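Local coordinates for protein HpuA (Kingella denitrificans ATCC 33394, PDB 5EC6) that binds haemoglobin as an outer-membrane lipoprotein receptor, probably as a step in the uptake of haem iron by the bacterium, at residues P15-D23 with P106-M116; G139-L150 with G181-A189. All coordinates share one frame; numbering follows the deposited sequence.

Overall arrangement
Both contacts lie on the same side of the chain's centre, with their own centres about 13 Å apart, and they follow one another along the sequence. Contact 1 lays the N-terminal segment 15-23 against the hairpin of strands 104-109 and 115-118. Contact 2 packs the next hairpin, strands 136-142 and 148-154, against strands 174-185 and 188-191. The hairpins are neighbours: Lys115 O lies 2.8 Å from Met142 N, a probable hydrogen bond, and Leu110 packs on Trp141. Strand 104-109 also pairs with strand 188-191, so the hairpin that receives the N-terminal segment in contact 1 links the two hairpins that face each other in contact 2.

Contact 1: residues P15-D23 with P106-M116; sequences PIPVLRAVD and PMQPLDSGGKM
The side-chain amide of Gln108 is covered on one face by Leu19, whose CB stands 3.6 Å from both Gln108 CD and Gln108 NE2, slightly farther from OE1, while the two side chains cross at about a right angle. At the amide's edge, and in its plane, NE2 donates to Pro17 O over 2.9 Å; the donor approaches that carbonyl from above its plane. With CG anti to the backbone N (chi1 -175°) and the chain extended beyond it, Gln108 reaches across to segment 15-23, where hydrogen bond and apolar cover together restrict rotation of the amide. Tyr86 and Asn87 also touch the Gln108 side chain. The second flat group, the carboxylate of Asp111, is met from above its plane, about 58° out of it, by Ala21 N, 2.9 Å from OD2. Its CG sits between the backbone N and the carbonyl carbon (chi1 56°), which turns OD2 toward Ala21; OD1 is bound by Tyr81 OH.

Between these side-chain bonds the backbones join directly. Leu19 N donates to Pro109 O (2.8 Å) and Asp111 N to Leu19 O (2.9 Å), the pattern of a single parallel bridge that gives Leu19 two backbone bonds. Apolar groups fill in around it: Leu19 CD2 lies 3.8 Å from Leu110 CD2, the side chains side by side and pointing the same way; Val18 CG1 rests on the Leu110-Asp111 peptide; and Ile16 CD1 touches Pro106 CB at 3.9 Å.

The irregular N-terminal segment thus runs along the hairpin of strands 104-109 and 115-118, whose tip is a type I turn from Leu110 to Gly113 with an ST turn at Ser112. Tyr81 of strand 80-81 packs on Leu19, Ala21 and Met116, and a Val22-Tyr80 backbone bond ties segment 15-23 to that strand.

Contact 2: residues G139-L150 with G181-A189; sequences GAWMSPSKTVSL and GLRVKNDRA
Apolar packing makes up most of this contact, with Val184 at its middle. Its CG2 meets Ala140 CB at 3.7 Å and Val148 CG1 at 3.8 Å, while CG1, anti to the backbone N (chi1 178°), takes the methyl CE of Met142 at 3.7 Å; the two valine side chains cross at a slant. The Met142 side chain crosses that of Asp187 at about a right angle, its SD packing beside OD1. Toward Gly139, Leu182 presses its CD2 onto the glycine backbone, 3.4 Å from Gly139 CA, and also reaches Ala140. Leu150 comes from the other arm of its hairpin and lays CD2 along the opposing backbone, 3.4 Å from Leu182 O and close to Arg183 CA.

Polar interactions gather at the turn end. Lys146 NZ forms a loose salt bridge with Asp187, standing 3.4 Å from both OD1 and OD2 in two weak hydrogen bonds. A water accepts from Lys146 NZ at 2.6 Å and donates weakly to Asp187 OD2, adding an indirect link. Lys115 of strand 115-118 also packs on Asp187, and its positive charge may help to balance the carboxylate.

The hairpin of strands 136-142 and 148-154 and that of strands 174-185 and 188-191 pack face to face: the axes of 139-142 and 181-185 approach to 7.4 Å at 19°, while 148-150 runs nearly antiparallel to 181-185. Strands 115-118 and 104-109 join them at one side, so the curled antiparallel strands share a buried core. Ser299 of strand 298-308 packs against Leu150 and Leu182, and Met107 of strand 104-109 against Val184.

Contact 1: residues P15-D23 with P106-M116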
ATOM      1  N   PRO A  15       0.837  13.211  24.271  1.00 57.96           N
ATOM      2  CA  PRO A  15      -0.360  12.485  23.826  1.00 53.42           C
ATOM      3  C   PRO A  15      -0.629  12.704  22.343  1.00 46.99           C
ATOM      4  O   PRO A  15      -0.392  13.789  21.810  1.00 44.54           O
ATOM      5  CB  PRO A  15      -1.477  13.125  24.649  1.00 54.30           C
ATOM      6  CG  PRO A  15      -0.963  14.504  25.002  1.00 56.70           C
ATOM      7  CD  PRO A  15       0.503  14.593  24.653  1.00 55.95           C
ATOM      8  N   ILE A  16      -1.145  11.686  21.673  1.00 43.83           N
ATOM      9  CA  ILE A  16      -1.394  11.821  20.236  1.00 39.57           C
ATOM     10  C   ILE A  16      -2.622  12.702  20.055  1.00 35.03           C
ATOM     11  O   ILE A  16      -3.625  12.475  20.680  1.00 40.03           O
ATOM     12  CB  ILE A  16      -1.554  10.447  19.559  1.00 40.53           C
ATOM     13  CG1 ILE A  16      -0.281   9.609  19.799  1.00 45.65           C
ATOM     14  CG2 ILE A  16      -1.774  10.611  18.053  1.00 39.27           C
ATOM     15  CD1 ILE A  16      -0.462   8.104  19.720  1.00 48.66           C
ATOM     16  N   PRO A  17      -2.540  13.721  19.205  1.00 31.86           N
ATOM     17  CA  PRO A  17      -3.679  14.584  18.987  1.00 29.56           C
ATOM     18  C   PRO A  17      -4.823  13.922  18.226  1.00 31.33           C
ATOM     19  O   PRO A  17      -4.602  12.953  17.496  1.00 29.27           O
ATOM     20  CB  PRO A  17      -3.110  15.737  18.176  1.00 33.77           C
ATOM     21  CG  PRO A  17      -1.831  15.256  17.622  1.00 33.76           C
ATOM     22  CD  PRO A  17      -1.323  14.212  18.542  1.00 34.16           C
ATOM     23  N   VAL A  18      -6.028  14.465  18.394  1.00 29.32           N
ATOM     24  CA  VAL A  18      -7.205  13.941  17.752  1.00 26.49           C
ATOM     25  C   VAL A  18      -7.220  14.520  16.358  1.00 27.33           C
ATOM     26  O   VAL A  18      -7.067  15.729  16.178  1.00 26.84           O
ATOM     27  CB  VAL A  18      -8.496  14.297  18.539  1.00 25.57           C
ATOM     28  CG1 VAL A  18      -9.749  13.932  17.744  1.00 27.06           C
ATOM     29  CG2 VAL A  18      -8.475  13.570  19.866  1.00 27.59           C
ATOM     30  N   LEU A  19      -7.409  13.662  15.338  1.00 23.77           N
ATOM     31  CA  LEU A  19      -7.410  14.148  13.985  1.00 23.60           C
ATOM     32  C   LEU A  19      -8.811  14.587  13.545  1.00 22.93           C
ATOM     33  O   LEU A  19      -9.767  13.808  13.585  1.00 23.17           O
ATOM     34  CB  LEU A  19      -6.889  13.042  13.057  1.00 21.79           C
ATOM     35  CG  LEU A  19      -6.710  13.422  11.579  1.00 22.85           C
ATOM     36  CD1 LEU A  19      -5.641  14.474  11.382  1.00 22.81           C
ATOM     37  CD2 LEU A  19      -6.424  12.181  10.743  1.00 22.19           C
ATOM     38  N   ARG A  20      -8.927  15.837  13.120  1.00 23.73           N
ATOM     39  CA  ARG A  20     -10.162  16.345  12.580  1.00 24.79           C
ATOM     40  C   ARG A  20     -10.332  16.111  11.085  1.00 23.20           C
ATOM     41  O   ARG A  20      -9.389  16.290  10.296  1.00 24.89           O
ATOM     42  CB  ARG A  20     -10.314  17.846  12.891  1.00 27.70           C
ATOM     43  CG  ARG A  20     -10.425  18.121  14.397  1.00 32.90           C
ATOM     44  CD  ARG A  20     -10.599  19.620  14.719  1.00 40.05           C
ATOM     45  NE  ARG A  20      -9.663  20.448  13.959  1.00 49.39           N
ATOM     46  CZ  ARG A  20      -8.356  20.602  14.214  1.00 54.81           C
ATOM     47  NH1 ARG A  20      -7.768  20.028  15.259  1.00 61.94           N
ATOM     48  NH2 ARG A  20      -7.625  21.368  13.416  1.00 62.07           N
ATOM     49  N   ALA A  21     -11.561  15.823  10.712  1.00 23.93           N
ATOM     50  CA  ALA A  21     -11.903  15.610   9.311  1.00 22.39           C
ATOM     51  C   ALA A  21     -11.666  16.840   8.475  1.00 27.33           C
ATOM     52  O   ALA A  21     -11.843  17.991   8.938  1.00 25.22           O
ATOM     53  CB  ALA A  21     -13.317  15.175   9.171  1.00 23.27           C
ATOM     54  N   VAL A  22     -11.309  16.607   7.220  1.00 22.72           N
ATOM     55  CA  VAL A  22     -11.199  17.701   6.254  1.00 23.86           C
ATOM     56  C   VAL A  22     -12.550  18.112   5.708  1.00 23.04           C
ATOM     57  O   VAL A  22     -13.331  17.290   5.239  1.00 26.37           O
ATOM     58  CB  VAL A  22     -10.241  17.281   5.098  1.00 21.64           C
ATOM     59  CG1 VAL A  22     -10.102  18.393   4.064  1.00 23.04           C
ATOM     60  CG2 VAL A  22      -8.883  16.921   5.664  1.00 23.99           C
ATOM     61  N   ASP A  23     -12.876  19.417   5.741  1.00 25.64           N
ATOM     62  CA  ASP A  23     -14.164  19.813   5.196  1.00 26.04           C
ATOM     63  C   ASP A  23     -14.028  20.082   3.724  1.00 26.78           C
ATOM     64  O   ASP A  23     -13.716  21.191   3.272  1.00 27.72           O
ATOM     65  CB  ASP A  23     -14.721  21.037   5.930  1.00 31.08           C
ATOM     66  CG  ASP A  23     -15.978  21.577   5.303  1.00 33.50           C
ATOM     67  OD1 ASP A  23     -16.627  20.938   4.426  1.00 31.96           O
ATOM     68  OD2 ASP A  23     -16.319  22.693   5.712  1.00 41.26           O
ATOM     69  N   PRO A 106       0.577   2.571  17.629  1.00 22.25           N
ATOM     70  CA  PRO A 106      -0.679   3.214  17.984  1.00 22.82           C
ATOM     71  C   PRO A 106      -1.394   3.823  16.758  1.00 21.36           C
ATOM     72  O   PRO A 106      -0.736   4.343  15.872  1.00 23.18           O
ATOM     73  CB  PRO A 106      -0.208   4.342  18.937  1.00 23.09           C
ATOM     74  CG  PRO A 106       1.139   4.720  18.439  1.00 24.64           C
ATOM     75  CD  PRO A 106       1.753   3.401  17.972  1.00 24.19           C
ATOM     76  N   MET A 107      -2.713   3.754  16.718  1.00 20.41           N
ATOM     77  CA  MET A 107      -3.496   4.410  15.690  1.00 21.68           C
ATOM     78  C   MET A 107      -3.903   5.788  16.181  1.00 24.85           C
ATOM     79  O   MET A 107      -4.082   5.993  17.398  1.00 26.87           O
ATOM     80  CB  MET A 107      -4.733   3.587  15.391  1.00 23.59           C
ATOM     81  CG  MET A 107      -4.400   2.155  14.959  1.00 22.48           C
ATOM     82  SD  MET A 107      -5.847   1.140  14.559  1.00 25.45           S
ATOM     83  CE  MET A 107      -6.436   1.849  13.046  1.00 23.62           C
ATOM     84  N   GLN A 108      -4.042   6.725  15.278  1.00 21.61           N
ATOM     85  CA  GLN A 108      -4.426   8.079  15.683  1.00 23.01           C
ATOM     86  C   GLN A 108      -5.896   8.153  15.944  1.00 21.92           C
ATOM     87  O   GLN A 108      -6.718   7.773  15.106  1.00 20.78           O
ATOM     88  CB  GLN A 108      -4.026   9.101  14.640  1.00 22.41           C
ATOM     89  CG  GLN A 108      -4.304  10.553  15.118  1.00 23.70           C
ATOM     90  CD  GLN A 108      -3.802  11.638  14.200  1.00 24.81           C
ATOM     91  OE1 GLN A 108      -3.498  11.428  13.030  1.00 24.65           O
ATOM     92  NE2 GLN A 108      -3.724  12.868  14.733  1.00 24.57           N
ATOM     93  N   PRO A 109      -6.307   8.700  17.134  1.00 21.88           N
ATOM     94  CA  PRO A 109      -7.740   8.917  17.304  1.00 21.91           C
ATOM     95  C   PRO A 109      -8.322   9.999  16.424  1.00 19.95           C
ATOM     96  O   PRO A 109      -7.646  10.960  16.106  1.00 22.65           O
ATOM     97  CB  PRO A 109      -7.853   9.344  18.787  1.00 24.26           C
ATOM     98  CG  PRO A 109      -6.570   9.967  19.055  1.00 23.89           C
ATOM     99  CD  PRO A 109      -5.522   9.227  18.251  1.00 24.40           C
ATOM    100  N   LEU A 110      -9.577   9.828  16.035  1.00 22.02           N
ATOM    101  CA  LEU A 110     -10.277  10.720  15.118  1.00 20.74           C
ATOM    102  C   LEU A 110     -11.400  11.484  15.824  1.00 21.32           C
ATOM    103  O   LEU A 110     -11.966  11.010  16.799  1.00 22.06           O
ATOM    104  CB  LEU A 110     -10.924   9.944  13.968  1.00 21.76           C
ATOM    105  CG  LEU A 110      -9.951   8.999  13.219  1.00 19.99           C
ATOM    106  CD1 LEU A 110     -10.712   8.237  12.155  1.00 21.09           C
ATOM    107  CD2 LEU A 110      -8.783   9.795  12.629  1.00 21.72           C
ATOM    108  N   ASP A 111     -11.765  12.604  15.240  1.00 23.57           N
ATOM    109  CA  ASP A 111     -12.936  13.378  15.706  1.00 25.16           C
ATOM    110  C   ASP A 111     -14.203  12.554  15.964  1.00 26.62           C
ATOM    111  O   ASP A 111     -14.913  12.832  16.931  1.00 24.20           O
ATOM    112  CB  ASP A 111     -13.218  14.573  14.797  1.00 25.77           C
ATOM    113  CG  ASP A 111     -13.411  14.207  13.327  1.00 24.74           C
ATOM    114  OD1 ASP A 111     -13.335  13.016  12.964  1.00 23.86           O
ATOM    115  OD2 ASP A 111     -13.656  15.152  12.552  1.00 27.62           O
ATOM    116  N   SER A 112     -14.458  11.543  15.131  1.00 22.53           N
ATOM    117  CA  SER A 112     -15.620  10.636  15.193  1.00 23.91           C
ATOM    118  C   SER A 112     -15.595   9.604  16.336  1.00 25.49           C
ATOM    119  O   SER A 112     -16.612   8.897  16.573  1.00 26.07           O
ATOM    120  CB  SER A 112     -15.688   9.839  13.883  1.00 22.71           C
ATOM    121  OG  SER A 112     -14.497   9.056  13.836  1.00 23.38           O
ATOM    122  N   GLY A 113     -14.427   9.444  16.948  1.00 21.92           N
ATOM    123  CA  GLY A 113     -14.136   8.378  17.873  1.00 23.15           C
ATOM    124  C   GLY A 113     -13.570   7.136  17.245  1.00 22.81           C
ATOM    125  O   GLY A 113     -13.278   6.133  17.920  1.00 23.96           O
ATOM    126  N   GLY A 114     -13.438   7.179  15.914  1.00 21.99           N
ATOM    127  CA  GLY A 114     -12.705   6.135  15.235  1.00 21.99           C
ATOM    128  C   GLY A 114     -11.209   6.311  15.404  1.00 22.78           C
ATOM    129  O   GLY A 114     -10.725   7.145  16.169  1.00 22.04           O
ATOM    130  N   LYS A 115     -10.444   5.485  14.678  1.00 21.38           N
ATOM    131  CA  LYS A 115      -8.990   5.634  14.654  1.00 20.51           C
ATOM    132  C   LYS A 115      -8.513   5.375  13.211  1.00 19.42           C
ATOM    133  O   LYS A 115      -9.194   4.710  12.450  1.00 19.79           O
ATOM    134  CB  LYS A 115      -8.262   4.657  15.580  1.00 23.35           C
ATOM    135  CG  LYS A 115      -8.776   4.640  17.020  1.00 24.51           C
ATOM    136  CD  LYS A 115      -7.998   3.643  17.857  1.00 28.65           C
ATOM    137  CE  LYS A 115      -8.544   3.503  19.277  1.00 33.56           C
ATOM    138  NZ  LYS A 115      -8.656   4.823  19.933  1.00 37.96           N
ATOM    139  N   MET A 116      -7.310   5.853  12.929  1.00 20.24           N
ATOM    140  CA  MET A 116      -6.704   5.661  11.590  1.00 19.97           C
ATOM    141  C   MET A 116      -5.229   5.431  11.650  1.00 19.54           C
ATOM    142  O   MET A 116      -4.488   5.990  12.447  1.00 19.40           O
ATOM    143  CB  MET A 116      -7.017   6.876  10.729  1.00 20.93           C
ATOM    144  CG  MET A 116      -6.463   6.830   9.312  1.00 20.44           C
ATOM    145  SD  MET A 116      -6.903   8.353   8.487  1.00 21.41           S
ATOM    146  CE  MET A 116      -6.034   8.177   6.924  1.00 21.77           C
TER

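Contact 2: residues G139-L150 with G181-A189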
ATOM      1  N   GLY A 139      -3.419   0.935   4.824  1.00 15.88           N
ATOM      2  CA  GLY A 139      -3.685   1.222   6.212  1.00 16.70           C
ATOM      3  C   GLY A 139      -5.001   0.670   6.642  1.00 17.10           C
ATOM      4  O   GLY A 139      -5.494  -0.346   6.116  1.00 17.33           O
ATOM      5  N   ALA A 140      -5.556   1.292   7.698  1.00 16.66           N
ATOM      6  CA  ALA A 140      -6.826   0.830   8.283  1.00 17.48           C
ATOM      7  C   ALA A 140      -7.519   1.983   8.935  1.00 18.61           C
ATOM      8  O   ALA A 140      -6.857   2.881   9.500  1.00 18.97           O
ATOM      9  CB  ALA A 140      -6.591  -0.245   9.321  1.00 18.57           C
ATOM     10  N   TRP A 141      -8.851   1.914   8.907  1.00 18.20           N
ATOM     11  CA  TRP A 141      -9.700   2.795   9.683  1.00 17.80           C
ATOM     12  C   TRP A 141     -10.511   1.921  10.646  1.00 20.84           C
ATOM     13  O   TRP A 141     -10.984   0.834  10.282  1.00 20.54           O
ATOM     14  CB  TRP A 141     -10.595   3.577   8.766  1.00 18.09           C
ATOM     15  CG  TRP A 141     -11.676   4.434   9.415  1.00 19.12           C
ATOM     16  CD1 TRP A 141     -11.592   5.745   9.752  1.00 19.54           C
ATOM     17  CD2 TRP A 141     -13.039   4.030   9.693  1.00 20.90           C
ATOM     18  NE1 TRP A 141     -12.806   6.201  10.258  1.00 21.12           N
ATOM     19  CE2 TRP A 141     -13.715   5.160  10.210  1.00 20.79           C
ATOM     20  CE3 TRP A 141     -13.728   2.828   9.573  1.00 21.06           C
ATOM     21  CZ2 TRP A 141     -15.052   5.110  10.591  1.00 21.52           C
ATOM     22  CZ3 TRP A 141     -15.093   2.796   9.914  1.00 20.24           C
ATOM     23  CH2 TRP A 141     -15.721   3.932  10.419  1.00 22.50           C
ATOM     24  N   MET A 142     -10.649   2.413  11.865  1.00 19.80           N
ATOM     25  CA  MET A 142     -11.494   1.747  12.872  1.00 22.00           C
ATOM     26  C   MET A 142     -12.655   2.661  13.213  1.00 21.78           C
ATOM     27  O   MET A 142     -12.425   3.840  13.468  1.00 21.28           O
ATOM     28  CB  MET A 142     -10.686   1.417  14.106  1.00 24.29           C
ATOM     29  CG  MET A 142     -11.539   0.816  15.217  1.00 26.68           C
ATOM     30  SD  MET A 142     -10.601   0.651  16.757  1.00 32.71           S
ATOM     31  CE  MET A 142      -9.923  -0.892  16.260  1.00 31.57           C
ATOM     32  N   SER A 143     -13.870   2.112  13.245  1.00 22.04           N
ATOM     33  CA  SER A 143     -15.055   2.891  13.654  1.00 22.93           C
ATOM     34  C   SER A 143     -15.091   3.100  15.184  1.00 22.00           C
ATOM     35  O   SER A 143     -14.375   2.416  15.945  1.00 21.67           O
ATOM     36  CB  SER A 143     -16.361   2.245  13.195  1.00 28.17           C
ATOM     37  OG  SER A 143     -16.704   1.165  14.021  1.00 30.95           O
ATOM     38  N   PRO A 144     -15.882   4.107  15.614  1.00 24.80           N
ATOM     39  CA  PRO A 144     -16.157   4.204  17.053  1.00 26.21           C
ATOM     40  C   PRO A 144     -16.732   2.909  17.632  1.00 25.10           C
ATOM     41  O   PRO A 144     -16.489   2.606  18.817  1.00 27.62           O
ATOM     42  CB  PRO A 144     -17.129   5.383  17.146  1.00 25.93           C
ATOM     43  CG  PRO A 144     -17.526   5.734  15.787  1.00 26.51           C
ATOM     44  CD  PRO A 144     -16.479   5.214  14.859  1.00 24.61           C
ATOM     45  N   SER A 145     -17.426   2.135  16.818  1.00 25.21           N
ATOM     46  CA  SER A 145     -17.874   0.791  17.256  1.00 25.27           C
ATOM     47  C   SER A 145     -16.837  -0.339  17.238  1.00 27.62           C
ATOM     48  O   SER A 145     -17.157  -1.477  17.574  1.00 30.85           O
ATOM     49  CB  SER A 145     -19.167   0.413  16.551  1.00 28.95           C
ATOM     50  OG  SER A 145     -18.952   0.223  15.159  1.00 41.74           O
ATOM     51  N   LYS A 146     -15.605  -0.031  16.835  1.00 26.01           N
ATOM     52  CA  LYS A 146     -14.468  -0.926  16.832  1.00 29.10           C
ATOM     53  C   LYS A 146     -14.488  -1.943  15.720  1.00 27.50           C
ATOM     54  O   LYS A 146     -13.691  -2.869  15.744  1.00 32.16           O
ATOM     55  CB  LYS A 146     -14.271  -1.668  18.160  1.00 32.82           C
ATOM     56  CG  LYS A 146     -14.270  -0.794  19.384  1.00 36.27           C
ATOM     57  CD  LYS A 146     -13.148   0.184  19.345  1.00 37.20           C
ATOM     58  CE  LYS A 146     -13.071   1.028  20.597  1.00 39.69           C
ATOM     59  NZ  LYS A 146     -11.904   1.945  20.405  1.00 42.53           N
ATOM     60  N   THR A 147     -15.341  -1.772  14.733  1.00 26.67           N
ATOM     61  CA  THR A 147     -15.185  -2.519  13.490  1.00 26.37           C
ATOM     62  C   THR A 147     -14.147  -1.807  12.614  1.00 24.05           C
ATOM     63  O   THR A 147     -13.936  -0.608  12.758  1.00 24.48           O
ATOM     64  CB  THR A 147     -16.514  -2.628  12.770  1.00 29.90           C
ATOM     65  OG1 THR A 147     -17.031  -1.334  12.475  1.00 29.32           O
ATOM     66  CG2 THR A 147     -17.518  -3.360  13.652  1.00 31.38           C
ATOM     67  N   VAL A 148     -13.506  -2.559  11.725  1.00 19.78           N
ATOM     68  CA  VAL A 148     -12.296  -2.075  11.020  1.00 20.08           C
ATOM     69  C   VAL A 148     -12.507  -2.265   9.528  1.00 20.41           C
ATOM     70  O   VAL A 148     -13.038  -3.291   9.087  1.00 20.91           O
ATOM     71  CB  VAL A 148     -11.050  -2.862  11.528  1.00 20.99           C
ATOM     72  CG1 VAL A 148      -9.769  -2.542  10.745  1.00 21.27           C
ATOM     73  CG2 VAL A 148     -10.788  -2.541  12.976  1.00 22.76           C
ATOM     74  N   SER A 149     -12.050  -1.287   8.727  1.00 17.71           N
ATOM     75  CA  SER A 149     -11.892  -1.463   7.280  1.00 17.97           C
ATOM     76  C   SER A 149     -10.443  -1.223   6.890  1.00 17.09           C
ATOM     77  O   SER A 149      -9.929  -0.101   7.050  1.00 16.86           O
ATOM     78  CB  SER A 149     -12.814  -0.549   6.510  1.00 18.09           C
ATOM     79  OG  SER A 149     -12.711  -0.818   5.142  1.00 18.58           O
ATOM     80  N   LEU A 150      -9.780  -2.296   6.485  1.00 16.74           N
ATOM     81  CA  LEU A 150      -8.380  -2.209   6.037  1.00 15.97           C
ATOM     82  C   LEU A 150      -8.394  -1.925   4.557  1.00 16.56           C
ATOM     83  O   LEU A 150      -9.294  -2.403   3.828  1.00 15.75           O
ATOM     84  CB  LEU A 150      -7.611  -3.451   6.378  1.00 17.26           C
ATOM     85  CG  LEU A 150      -7.604  -3.832   7.868  1.00 18.30           C
ATOM     86  CD1 LEU A 150      -8.611  -4.961   8.150  1.00 18.48           C
ATOM     87  CD2 LEU A 150      -6.208  -4.090   8.459  1.00 18.45           C
ATOM     88  N   GLY A 181       2.582  -6.272   5.568  1.00 15.43           N
ATOM     89  CA  GLY A 181       1.194  -6.548   5.935  1.00 16.59           C
ATOM     90  C   GLY A 181       0.809  -5.862   7.223  1.00 16.94           C
ATOM     91  O   GLY A 181       1.675  -5.664   8.104  1.00 17.87           O
ATOM     92  N   LEU A 182      -0.453  -5.486   7.277  1.00 16.12           N
ATOM     93  CA  LEU A 182      -1.023  -4.746   8.405  1.00 17.52           C
ATOM     94  C   LEU A 182      -2.326  -5.408   8.826  1.00 18.15           C
ATOM     95  O   LEU A 182      -3.217  -5.678   8.012  1.00 16.71           O
ATOM     96  CB  LEU A 182      -1.273  -3.298   8.007  1.00 18.92           C
ATOM     97  CG  LEU A 182      -2.175  -2.496   8.970  1.00 22.70           C
ATOM     98  CD1 LEU A 182      -1.262  -2.135  10.108  1.00 25.39           C
ATOM     99  CD2 LEU A 182      -2.772  -1.248   8.320  1.00 27.60           C
ATOM    100  N   ARG A 183      -2.454  -5.632  10.147  1.00 17.55           N
ATOM    101  CA  ARG A 183      -3.704  -6.019  10.744  1.00 16.59           C
ATOM    102  C   ARG A 183      -4.000  -5.030  11.914  1.00 17.29           C
ATOM    103  O   ARG A 183      -3.152  -4.199  12.278  1.00 17.33           O
ATOM    104  CB  ARG A 183      -3.643  -7.463  11.278  1.00 17.41           C
ATOM    105  CG  ARG A 183      -3.463  -8.600  10.190  1.00 13.22           C
ATOM    106  CD  ARG A 183      -3.354  -9.944  10.865  1.00 23.62           C
ATOM    107  NE  ARG A 183      -3.746 -11.119  10.067  1.00 24.00           N
ATOM    108  CZ  ARG A 183      -3.175 -12.314  10.136  1.00 27.00           C
ATOM    109  NH1 ARG A 183      -2.074 -12.566  10.912  1.00 24.04           N
ATOM    110  NH2 ARG A 183      -3.606 -13.251   9.307  1.00 28.84           N
ATOM    111  N   VAL A 184      -5.216  -5.104  12.444  1.00 18.61           N
ATOM    112  CA  VAL A 184      -5.575  -4.362  13.666  1.00 20.62           C
ATOM    113  C   VAL A 184      -5.913  -5.382  14.743  1.00 22.17           C
ATOM    114  O   VAL A 184      -6.774  -6.239  14.542  1.00 24.25           O
ATOM    115  CB  VAL A 184      -6.733  -3.390  13.432  1.00 20.98           C
ATOM    116  CG1 VAL A 184      -7.052  -2.718  14.783  1.00 20.96           C
ATOM    117  CG2 VAL A 184      -6.377  -2.354  12.408  1.00 21.30           C
ATOM    118  N   LYS A 185      -5.178  -5.319  15.842  1.00 23.27           N
ATOM    119  CA  LYS A 185      -5.453  -6.180  16.996  1.00 30.14           C
ATOM    120  C   LYS A 185      -5.560  -5.303  18.224  1.00 33.83           C
ATOM    121  O   LYS A 185      -4.627  -4.558  18.526  1.00 32.33           O
ATOM    122  CB  LYS A 185      -4.311  -7.154  17.224  1.00 35.31           C
ATOM    123  CG  LYS A 185      -4.369  -7.814  18.615  1.00 41.81           C
ATOM    124  CD  LYS A 185      -3.428  -9.006  18.721  1.00 46.66           C
ATOM    125  CE  LYS A 185      -1.980  -8.557  18.800  1.00 47.19           C
ATOM    126  NZ  LYS A 185      -1.136  -9.767  18.762  1.00 52.77           N
ATOM    127  N   ASN A 186      -6.693  -5.367  18.924  1.00 38.87           N
ATOM    128  CA  ASN A 186      -6.786  -4.678  20.222  1.00 43.22           C
ATOM    129  C   ASN A 186      -6.343  -3.247  20.164  1.00 41.38           C
ATOM    130  O   ASN A 186      -5.383  -2.850  20.853  1.00 45.59           O
ATOM    131  CB  ASN A 186      -5.900  -5.376  21.252  1.00 52.48           C
ATOM    132  CG  ASN A 186      -6.549  -6.599  21.833  1.00 56.65           C
ATOM    133  OD1 ASN A 186      -5.932  -7.665  21.904  1.00 65.45           O
ATOM    134  ND2 ASN A 186      -7.809  -6.457  22.249  1.00 60.23           N
ATOM    135  N   ASP A 187      -7.035  -2.471  19.352  1.00 33.76           N
ATOM    136  CA  ASP A 187      -6.807  -1.035  19.236  1.00 37.53           C
ATOM    137  C   ASP A 187      -5.444  -0.588  18.654  1.00 34.26           C
ATOM    138  O   ASP A 187      -5.217   0.623  18.452  1.00 37.30           O
ATOM    139  CB  ASP A 187      -7.109  -0.319  20.590  1.00 40.41           C
ATOM    140  CG  ASP A 187      -8.554   0.134  20.705  1.00 41.74           C
ATOM    141  OD1 ASP A 187      -9.388  -0.293  19.872  1.00 37.61           O
ATOM    142  OD2 ASP A 187      -8.858   0.922  21.633  1.00 46.62           O
ATOM    143  N   ARG A 188      -4.581  -1.556  18.313  1.00 29.20           N
ATOM    144  CA  ARG A 188      -3.289  -1.233  17.731  1.00 25.95           C
ATOM    145  C   ARG A 188      -3.177  -1.803  16.328  1.00 22.67           C
ATOM    146  O   ARG A 188      -3.759  -2.829  15.989  1.00 23.52           O
ATOM    147  CB  ARG A 188      -2.155  -1.745  18.581  1.00 29.84           C
ATOM    148  CG  ARG A 188      -1.994  -0.752  19.757  1.00 35.41           C
ATOM    149  CD  ARG A 188      -1.020  -1.267  20.741  1.00 34.62           C
ATOM    150  NE  ARG A 188       0.347  -0.977  20.366  1.00 35.25           N
ATOM    151  CZ  ARG A 188       0.975   0.187  20.460  1.00 34.33           C
ATOM    152  NH1 ARG A 188       0.372   1.323  20.890  1.00 33.64           N
ATOM    153  NH2 ARG A 188       2.248   0.206  20.109  1.00 32.95           N
ATOM    154  N   ALA A 189      -2.401  -1.112  15.553  1.00 21.01           N
ATOM    155  CA  ALA A 189      -1.934  -1.652  14.299  1.00 20.68           C
ATOM    156  C   ALA A 189      -0.758  -2.585  14.512  1.00 20.33           C
ATOM    157  O   ALA A 189       0.182  -2.271  15.249  1.00 22.27           O
ATOM    158  CB  ALA A 189      -1.517  -0.500  13.393  1.00 21.05           C
TER
HETATM  159  O   HOH W   1     -10.652   3.774  21.856  1.00 52.69           O